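Local coordinates for secreted protein (Streptomyces lividans TK24, PDB 5LXZ) that binds copper and is probably a metalloradical oxidase of the galactose oxidase-like AA5 family, built around a Kelch-type beta propeller, at residues A[338-350]-A[381-395]. The protein carries 1 engineered substitution. Residues are numbered along the deposited sequence; the frame is centred on the assembly and turned at random.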
# COMPACT_ATOMS: atom_id res chain seq x y z
N THR A 338 -18.88 -1.19 10.94
CA THR A 338 -18.95 -0.75 12.32
C THR A 338 -17.66 0.01 12.65
O THR A 338 -16.58 -0.57 12.63
CB THR A 338 -19.13 -1.92 13.25
OG1 THR A 338 -20.28 -2.70 12.89
CG2 THR A 338 -19.39 -1.42 14.69
N LYS A 339 -17.78 1.31 12.93
CA LYS A 339 -16.60 2.15 13.18
C LYS A 339 -15.93 1.75 14.46
O LYS A 339 -16.61 1.35 15.43
CB LYS A 339 -17.04 3.60 13.21
CG LYS A 339 -17.48 4.04 11.82
CD LYS A 339 -18.05 5.45 11.84
CE LYS A 339 -18.33 5.97 10.44
NZ LYS A 339 -19.60 5.43 9.90
N VAL A 340 -14.61 1.86 14.48
CA VAL A 340 -13.78 1.59 15.64
C VAL A 340 -13.26 2.96 16.12
O VAL A 340 -12.56 3.64 15.38
CB VAL A 340 -12.62 0.60 15.34
CG1 VAL A 340 -11.64 0.47 16.49
CG2 VAL A 340 -13.20 -0.79 15.03
N PRO A 341 -13.63 3.36 17.37
CA PRO A 341 -13.24 4.66 17.92
C PRO A 341 -11.80 4.72 18.43
O PRO A 341 -11.09 3.68 18.51
CB PRO A 341 -14.21 4.79 19.08
CG PRO A 341 -14.36 3.42 19.58
CD PRO A 341 -14.35 2.57 18.34
N GLY A 342 -11.38 5.92 18.80
CA GLY A 342 -10.17 6.10 19.56
C GLY A 342 -8.92 6.48 18.82
O GLY A 342 -7.90 6.72 19.45
N MET A 343 -8.96 6.50 17.49
CA MET A 343 -7.79 6.83 16.69
C MET A 343 -7.28 8.27 16.94
O MET A 343 -7.95 9.23 16.59
CB MET A 343 -8.09 6.65 15.20
CG MET A 343 -6.94 7.05 14.29
SD MET A 343 -5.51 5.97 14.31
CE MET A 343 -6.19 4.56 13.40
N SER A 344 -6.08 8.36 17.49
CA SER A 344 -5.38 9.64 17.55
C SER A 344 -4.94 10.07 16.19
O SER A 344 -4.62 9.21 15.36
CB SER A 344 -4.19 9.57 18.45
OG SER A 344 -4.63 9.42 19.78
N ASP A 345 -4.86 11.37 15.91
CA ASP A 345 -4.37 11.84 14.59
C ASP A 345 -5.20 11.19 13.48
O ASP A 345 -4.67 10.70 12.49
CB ASP A 345 -2.86 11.63 14.40
CG ASP A 345 -2.04 12.49 15.34
OD1 ASP A 345 -2.62 13.51 15.79
OD2 ASP A 345 -0.87 12.18 15.53
N ALA A 346 -6.53 11.19 13.67
CA ALA A 346 -7.43 10.62 12.67
C ALA A 346 -7.45 11.45 11.39
O ALA A 346 -7.86 10.97 10.33
CB ALA A 346 -8.80 10.47 13.25
N ASN A 347 -6.94 12.68 11.48
CA ASN A 347 -6.71 13.55 10.36
C ASN A 347 -5.36 13.37 9.67
O ASN A 347 -5.02 14.13 8.77
CB ASN A 347 -6.88 15.01 10.83
CG ASN A 347 -5.89 15.42 11.92
OD1 ASN A 347 -5.39 14.61 12.69
ND2 ASN A 347 -5.61 16.72 11.96
N MET A 348 -4.60 12.36 10.11
CA MET A 348 -3.24 12.06 9.60
C MET A 348 -3.12 10.58 9.35
O MET A 348 -2.19 9.95 9.86
CB MET A 348 -2.15 12.53 10.55
CG MET A 348 -2.32 13.99 10.90
SD MET A 348 -0.90 14.52 11.91
CE MET A 348 -1.63 15.78 12.93
N LEU A 349 -4.07 10.04 8.57
CA LEU A 349 -4.03 8.62 8.24
C LEU A 349 -3.56 8.36 6.82
O LEU A 349 -3.16 7.22 6.52
CB LEU A 349 -5.42 8.03 8.43
CG LEU A 349 -5.83 7.89 9.90
CD1 LEU A 349 -7.31 7.50 10.00
CD2 LEU A 349 -4.96 6.83 10.56
N GLU A 350 -3.54 9.35 5.95
CA GLU A 350 -2.95 9.15 4.63
C GLU A 350 -1.47 8.90 4.76
O GLU A 350 -0.77 9.61 5.49
CB GLU A 350 -3.17 10.36 3.73
CG GLU A 350 -4.64 10.50 3.30
CD GLU A 350 -4.90 11.50 2.18
OE1 GLU A 350 -3.93 11.99 1.54
OE2 GLU A 350 -6.11 11.78 1.92
N GLU A 381 3.48 11.64 14.69
CA GLU A 381 4.48 10.84 15.33
C GLU A 381 3.90 9.65 16.10
O GLU A 381 4.63 8.92 16.77
CB GLU A 381 5.35 11.71 16.26
CG GLU A 381 4.61 12.20 17.48
CD GLU A 381 5.43 13.19 18.29
OE1 GLU A 381 6.15 14.04 17.70
OE2 GLU A 381 5.35 13.06 19.51
N LYS A 382 2.59 9.42 16.02
CA LYS A 382 1.95 8.42 16.84
C LYS A 382 1.89 7.04 16.23
O LYS A 382 1.81 6.88 14.98
CB LYS A 382 0.56 8.87 17.26
CG LYS A 382 0.68 10.07 18.20
CD LYS A 382 -0.64 10.53 18.77
CE LYS A 382 -0.37 11.50 19.94
NZ LYS A 382 -1.59 11.61 20.76
N THR A 383 1.88 6.07 17.12
CA THR A 383 1.35 4.76 16.84
C THR A 383 0.03 4.60 17.53
O THR A 383 -0.19 5.12 18.63
CB THR A 383 2.29 3.59 17.19
OG1 THR A 383 2.49 3.52 18.58
CG2 THR A 383 3.59 3.74 16.47
N ARG A 384 -0.87 3.86 16.89
CA ARG A 384 -2.21 3.63 17.45
C ARG A 384 -2.49 2.15 17.33
O ARG A 384 -2.34 1.62 16.24
CB ARG A 384 -3.26 4.48 16.76
CG ARG A 384 -2.94 5.97 16.65
CD ARG A 384 -1.96 6.30 15.52
NE ARG A 384 -2.40 7.41 14.69
CZ ARG A 384 -1.82 7.73 13.55
NH1 ARG A 384 -0.71 7.12 13.19
NH2 ARG A 384 -2.35 8.66 12.75
N ILE A 385 -2.93 1.51 18.40
CA ILE A 385 -3.06 0.07 18.43
C ILE A 385 -4.49 -0.29 18.76
O ILE A 385 -5.03 0.24 19.74
CB ILE A 385 -2.14 -0.54 19.47
CG1 ILE A 385 -0.68 -0.19 19.16
CG2 ILE A 385 -2.35 -2.03 19.51
CD1 ILE A 385 0.32 -0.57 20.23
N ALA A 386 -5.11 -1.14 17.93
CA ALA A 386 -6.45 -1.63 18.18
C ALA A 386 -6.39 -3.11 18.42
O ALA A 386 -5.81 -3.83 17.62
CB ALA A 386 -7.39 -1.33 17.05
N ASP A 387 -7.03 -3.57 19.48
CA ASP A 387 -7.16 -4.98 19.82
C ASP A 387 -8.54 -5.49 19.41
O ASP A 387 -9.55 -5.19 20.08
CB ASP A 387 -6.95 -5.20 21.32
CG ASP A 387 -7.02 -6.67 21.72
OD1 ASP A 387 -7.53 -7.50 20.99
OD2 ASP A 387 -6.50 -6.92 22.85
N LEU A 388 -8.61 -6.22 18.32
CA LEU A 388 -9.89 -6.62 17.81
C LEU A 388 -10.51 -7.83 18.48
O LEU A 388 -11.60 -8.25 18.08
CB LEU A 388 -9.81 -6.81 16.32
CG LEU A 388 -9.35 -5.66 15.49
CD1 LEU A 388 -9.67 -5.88 14.05
CD2 LEU A 388 -9.86 -4.31 15.99
N LYS A 389 -9.83 -8.39 19.47
CA LYS A 389 -10.46 -9.41 20.32
C LYS A 389 -11.37 -8.81 21.38
O LYS A 389 -12.21 -9.52 21.93
CB LYS A 389 -9.40 -10.38 20.89
CG LYS A 389 -9.07 -11.44 19.83
CD LYS A 389 -8.25 -12.66 20.22
CE LYS A 389 -8.26 -13.66 19.07
NZ LYS A 389 -7.40 -14.83 19.33
N ALA A 390 -11.25 -7.51 21.66
CA ALA A 390 -12.12 -6.85 22.61
C ALA A 390 -13.57 -6.81 22.11
O ALA A 390 -13.86 -6.77 20.89
CB ALA A 390 -11.60 -5.45 22.92
N ASP A 391 -14.51 -6.85 23.06
CA ASP A 391 -15.95 -6.73 22.71
C ASP A 391 -16.27 -5.35 22.17
O ASP A 391 -17.04 -5.24 21.20
CB ASP A 391 -16.85 -7.05 23.91
CG ASP A 391 -16.79 -8.52 24.31
OD1 ASP A 391 -16.78 -9.39 23.41
OD2 ASP A 391 -16.76 -8.80 25.53
N ASP A 392 -15.68 -4.32 22.79
CA ASP A 392 -15.76 -2.93 22.33
C ASP A 392 -14.34 -2.48 21.90
O ASP A 392 -13.61 -1.88 22.69
CB ASP A 392 -16.31 -1.99 23.42
CG ASP A 392 -17.82 -2.12 23.62
OD1 ASP A 392 -18.37 -3.22 23.36
OD2 ASP A 392 -18.45 -1.11 24.03
N PRO A 393 -13.95 -2.83 20.67
CA PRO A 393 -12.58 -2.49 20.27
C PRO A 393 -12.39 -1.01 20.13
O PRO A 393 -13.34 -0.29 19.81
CB PRO A 393 -12.43 -3.16 18.92
CG PRO A 393 -13.81 -3.22 18.38
CD PRO A 393 -14.67 -3.49 19.57
N LYS A 394 -11.16 -0.57 20.38
CA LYS A 394 -10.80 0.81 20.24
C LYS A 394 -9.32 0.90 19.99
O LYS A 394 -8.56 -0.03 20.32
CB LYS A 394 -11.15 1.63 21.48
CG LYS A 394 -10.39 1.20 22.71
CD LYS A 394 -10.83 1.88 24.01
CE LYS A 394 -10.09 1.25 25.19
NZ LYS A 394 -10.83 1.48 26.47
N PHE A 395 -8.92 2.00 19.39
CA PHE A 395 -7.53 2.38 19.31
C PHE A 395 -7.09 3.07 20.60
O PHE A 395 -7.84 3.89 21.17
CB PHE A 395 -7.26 3.29 18.14
CG PHE A 395 -7.22 2.58 16.83
CD1 PHE A 395 -6.01 2.03 16.36
CD2 PHE A 395 -8.35 2.50 16.04
CE1 PHE A 395 -5.95 1.41 15.14
CE2 PHE A 395 -8.27 1.84 14.81
CZ PHE A 395 -7.08 1.33 14.39
O HOH W 1 1.51 13.25 16.30
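With chi1 at 176°, the Met343 chain leaves opposite its own amide nitrogen, then bends at chi2 and chi3, placing SD between Arg384 and the ring of Phe395, with CE on the ring. Met343 CE sits over the ring centre, 3.5 Å from Phe395 CZ, a CH-pi contact; SD follows above the same face as a Met-aromatic contact. The opposite face carries Ala386 CB, so the ring is sandwiched, while Val340 CG1 approaches Phe395 CD2 obliquely at 3.9 Å. Met343 SD also lies 3.4 Å from Arg384 NE, where the two side chains cross at about a right angle.

A turn at chi2 (79°) helps carry the Arg384 guanidinium to three backbone carbonyls. Arg384 NE donates almost straight to Ser344 O (2.9 Å, 171°); Arg384 NH2 divides between Asp345 O (3.1 Å) and Met348 O (3.2 Å) in more bent bonds. The three oxygens lie at the guanidinium edge, near its plane, while each N-H comes from above its carbonyl plane. Asp345 O also accepts from Met348 N, closing a type I turn, and the two donors reach it from opposite faces. NH1 is bonded to Gly369 O. A leucine in place of Arg384 would probably leave the carbonyls of Ser344 and Met348 without these donors and the turn freer to shift.

Farther along, Phe395 N donates a hydrogen bond to Pro341 O (2.9 Å). The contact thus joins the segment leaving outermost strand 337-339 of one four-stranded propeller blade to the two last strands of the next. A probably charged guanidinium, held here by backbone carbonyls rather than a direct salt bridge across the contact, is likely to steady this inter-blade link beside an apolar sulfur-aromatic layer.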